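Thiol:disulfide interchange protein (Klebsiella pneumoniae, PDB 6DXN) probably acts as a periplasmic thiol:disulfide oxidoreductase of the DsbA type, exchanging disulfide bonds with partner proteins. Local coordinates at residues V26-F31 with M147-T152. Numbering follows the deposited sequence.
Sequences VEFFSF and MKVHGT
F29 at the end of strand 25-29 comes nearest to T152 of the loop 147-152, their CA atoms 4.9 Å apart, and from there the loop swings away, so that toward M147 the contact is made by side chains. F28 makes the largest contribution. Its CG stands anti to the carbonyl carbon (chi1 -68°), which carries the ring out to V149, and V149 CG2 sits over the middle of one face, a CH-pi contact with 3.4 Å from methyl carbon to ring centroid. The packing is tight, with V149 CG2 just 3.3 Å from F28 CD2, while V149 CG1 rests against F28 CB. M147, a selenomethionine, takes the ring's edge instead: its SE lies in the ring plane, 5.2 Å from the F28 centroid, a Met-aromatic contact. The side chain of M147 bends at chi2 and chi3, and its CE methyl ends 3.9 Å from V26 CG1, tip to tip, and equally close to F28 CZ. At the other end T152 lays CG2 against the backbone, 3.5 Å from F28 O and 3.6 Å from F29 CA. Y156 of strand 154-157 also meets the F28 ring, almost perpendicular to it. T152, just before P153, further touches C33 and C36, the predicted redox-active CxxC pair, here not joined by a disulfide; this is consistent with the thioredoxin fold, where the residue preceding the cis-proline sits beside the CxxC.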
ATOM      1  N   VAL A  26      -2.472   4.328  -5.862  1.00 16.14           N
ATOM      2  CA  VAL A  26      -2.457   3.978  -4.458  1.00 16.76           C
ATOM      3  C   VAL A  26      -2.923   2.522  -4.308  1.00 16.87           C
ATOM      4  O   VAL A  26      -3.834   2.062  -5.021  1.00 18.64           O
ATOM      5  CB  VAL A  26      -3.297   4.966  -3.617  1.00 16.25           C
ATOM      6  CG1 VAL A  26      -4.768   4.967  -4.008  1.00 15.63           C
ATOM      7  CG2 VAL A  26      -3.156   4.708  -2.121  1.00 17.11           C
ATOM      8  N   GLU A  27      -2.231   1.809  -3.413  1.00 14.60           N
ATOM      9  CA  GLU A  27      -2.519   0.439  -3.016  1.00 15.00           C
ATOM     10  C   GLU A  27      -2.914   0.481  -1.541  1.00 13.88           C
ATOM     11  O   GLU A  27      -2.083   0.809  -0.693  1.00 13.80           O
ATOM     12  CB  GLU A  27      -1.301  -0.473  -3.233  1.00 14.64           C
ATOM     13  CG  GLU A  27      -1.430  -1.872  -2.625  1.00 15.30           C
ATOM     14  CD  GLU A  27      -0.160  -2.716  -2.691  1.00 14.90           C
ATOM     15  OE1 GLU A  27       0.901  -2.158  -3.047  1.00 14.89           O
ATOM     16  OE2 GLU A  27      -0.228  -3.926  -2.400  1.00 13.80           O
ATOM     17  N   PHE A  28      -4.183   0.187  -1.256  1.00 13.18           N
ATOM     18  CA  PHE A  28      -4.617   0.110   0.128  1.00 14.17           C
ATOM     19  C   PHE A  28      -4.205  -1.277   0.632  1.00 13.96           C
ATOM     20  O   PHE A  28      -4.420  -2.273  -0.044  1.00 12.79           O
ATOM     21  CB  PHE A  28      -6.111   0.416   0.265  1.00 14.45           C
ATOM     22  CG  PHE A  28      -6.493   1.852  -0.028  1.00 14.65           C
ATOM     23  CD1 PHE A  28      -6.351   2.836   0.939  1.00 16.23           C
ATOM     24  CD2 PHE A  28      -7.038   2.209  -1.250  1.00 16.44           C
ATOM     25  CE1 PHE A  28      -6.716   4.148   0.680  1.00 16.70           C
ATOM     26  CE2 PHE A  28      -7.407   3.522  -1.509  1.00 17.25           C
ATOM     27  CZ  PHE A  28      -7.241   4.487  -0.545  1.00 16.45           C
ATOM     28  N   PHE A  29      -3.582  -1.322   1.809  1.00 14.46           N
ATOM     29  CA  PHE A  29      -3.113  -2.584   2.306  1.00 15.18           C
ATOM     30  C   PHE A  29      -3.195  -2.624   3.835  1.00 14.42           C
ATOM     31  O   PHE A  29      -3.454  -1.619   4.494  1.00 14.46           O
ATOM     32  CB  PHE A  29      -1.667  -2.804   1.847  1.00 15.62           C
ATOM     33  CG  PHE A  29      -0.639  -2.063   2.661  1.00 15.61           C
ATOM     34  CD1 PHE A  29      -0.405  -0.709   2.465  1.00 15.61           C
ATOM     35  CD2 PHE A  29       0.087  -2.724   3.640  1.00 15.66           C
ATOM     36  CE1 PHE A  29       0.532  -0.035   3.232  1.00 14.79           C
ATOM     37  CE2 PHE A  29       1.030  -2.052   4.401  1.00 15.15           C
ATOM     38  CZ  PHE A  29       1.252  -0.708   4.192  1.00 14.98           C
ATOM     39  N   SER A  30      -2.962  -3.822   4.371  1.00 13.83           N
ATOM     40  CA  SER A  30      -2.930  -4.052   5.788  1.00 14.95           C
ATOM     41  C   SER A  30      -1.773  -5.008   6.073  1.00 15.51           C
ATOM     42  O   SER A  30      -1.598  -6.009   5.367  1.00 13.79           O
ATOM     43  CB  SER A  30      -4.240  -4.600   6.294  1.00 14.90           C
ATOM     44  OG  SER A  30      -4.135  -4.936   7.659  1.00 16.06           O
ATOM     45  N   PHE A  31      -0.984  -4.686   7.098  1.00 14.78           N
ATOM     46  CA  PHE A  31       0.112  -5.552   7.442  1.00 15.55           C
ATOM     47  C   PHE A  31      -0.408  -6.906   7.958  1.00 14.96           C
ATOM     48  O   PHE A  31       0.373  -7.813   8.098  1.00 16.73           O
ATOM     49  CB  PHE A  31       1.047  -4.894   8.455  1.00 14.83           C
ATOM     50  CG  PHE A  31       1.976  -3.855   7.890  1.00 14.08           C
ATOM     51  CD1 PHE A  31       3.090  -4.239   7.161  1.00 14.47           C
ATOM     52  CD2 PHE A  31       1.769  -2.502   8.118  1.00 13.30           C
ATOM     53  CE1 PHE A  31       3.966  -3.292   6.658  1.00 14.44           C
ATOM     54  CE2 PHE A  31       2.645  -1.558   7.613  1.00 12.98           C
ATOM     55  CZ  PHE A  31       3.733  -1.950   6.873  1.00 13.16           C
HETATM   56  N   MSE A 147     -12.613   6.867  -0.718  1.00 25.37           N
HETATM   57  CA  MSE A 147     -12.515   5.908  -1.831  1.00 25.18           C
HETATM   58  C   MSE A 147     -13.380   4.664  -1.650  1.00 26.21           C
HETATM   59  O   MSE A 147     -13.537   3.882  -2.589  1.00 23.87           O
HETATM   60  CB  MSE A 147     -11.051   5.564  -2.076  1.00 28.44           C
HETATM   61  CG  MSE A 147     -10.269   6.846  -2.361  1.00 32.24           C
HETATM   62 SE   MSE A 147      -8.868   6.544  -3.710  1.00 40.20          SE
HETATM   63  CE  MSE A 147      -7.457   7.588  -2.846  1.00 36.41           C
ATOM     64  N   LYS A 148     -13.932   4.488  -0.439  1.00 23.86           N
ATOM     65  CA  LYS A 148     -14.855   3.391  -0.110  1.00 26.79           C
ATOM     66  C   LYS A 148     -14.145   2.035  -0.247  1.00 26.41           C
ATOM     67  O   LYS A 148     -14.668   1.110  -0.863  1.00 27.37           O
ATOM     68  CB  LYS A 148     -16.100   3.484  -1.004  1.00 27.72           C
ATOM     69  CG  LYS A 148     -16.804   4.836  -0.974  1.00 28.71           C
ATOM     70  CD  LYS A 148     -17.906   5.012  -2.011  1.00 29.21           C
ATOM     71  CE  LYS A 148     -19.094   4.096  -1.803  1.00 29.72           C
ATOM     72  NZ  LYS A 148     -20.179   4.374  -2.779  1.00 29.50           N
ATOM     73  N   VAL A 149     -12.954   1.931   0.350  1.00 25.27           N
ATOM     74  CA  VAL A 149     -12.159   0.704   0.297  1.00 26.59           C
ATOM     75  C   VAL A 149     -12.891  -0.391   1.089  1.00 27.66           C
ATOM     76  O   VAL A 149     -13.426  -0.127   2.156  1.00 29.06           O
ATOM     77  CB  VAL A 149     -10.738   0.958   0.832  1.00 24.77           C
ATOM     78  CG1 VAL A 149      -9.859  -0.278   0.731  1.00 25.33           C
ATOM     79  CG2 VAL A 149     -10.084   2.133   0.118  1.00 23.20           C
ATOM     80  N   HIS A 150     -12.886  -1.622   0.561  1.00 30.16           N
ATOM     81  CA  HIS A 150     -13.603  -2.745   1.190  1.00 32.56           C
ATOM     82  C   HIS A 150     -12.758  -4.026   1.201  1.00 31.07           C
ATOM     83  O   HIS A 150     -13.254  -5.087   1.599  1.00 32.93           O
ATOM     84  CB  HIS A 150     -14.936  -2.975   0.461  1.00 36.55           C
ATOM     85  CG  HIS A 150     -14.783  -3.217  -1.005  1.00 38.19           C
ATOM     86  ND1 HIS A 150     -14.797  -2.190  -1.926  1.00 40.27           N
ATOM     87  CD2 HIS A 150     -14.604  -4.356  -1.711  1.00 42.43           C
ATOM     88  CE1 HIS A 150     -14.640  -2.684  -3.137  1.00 42.18           C
ATOM     89  NE2 HIS A 150     -14.518  -4.012  -3.034  1.00 41.98           N
ATOM     90  N   GLY A 151     -11.497  -3.925   0.766  1.00 29.27           N
ATOM     91  CA  GLY A 151     -10.608  -5.079   0.712  1.00 27.53           C
ATOM     92  C   GLY A 151      -9.167  -4.673   0.469  1.00 26.59           C
ATOM     93  O   GLY A 151      -8.890  -3.534   0.051  1.00 24.16           O
ATOM     94  N   THR A 152      -8.245  -5.602   0.750  1.00 23.04           N
ATOM     95  CA  THR A 152      -6.813  -5.365   0.570  1.00 25.33           C
ATOM     96  C   THR A 152      -6.149  -6.638   0.043  1.00 24.19           C
ATOM     97  O   THR A 152      -6.569  -7.741   0.386  1.00 26.63           O
ATOM     98  CB  THR A 152      -6.153  -4.889   1.874  1.00 27.06           C
ATOM     99  OG1 THR A 152      -6.430  -5.828   2.911  1.00 28.73           O
ATOM    100  CG2 THR A 152      -6.625  -3.522   2.322  1.00 28.65           C
TER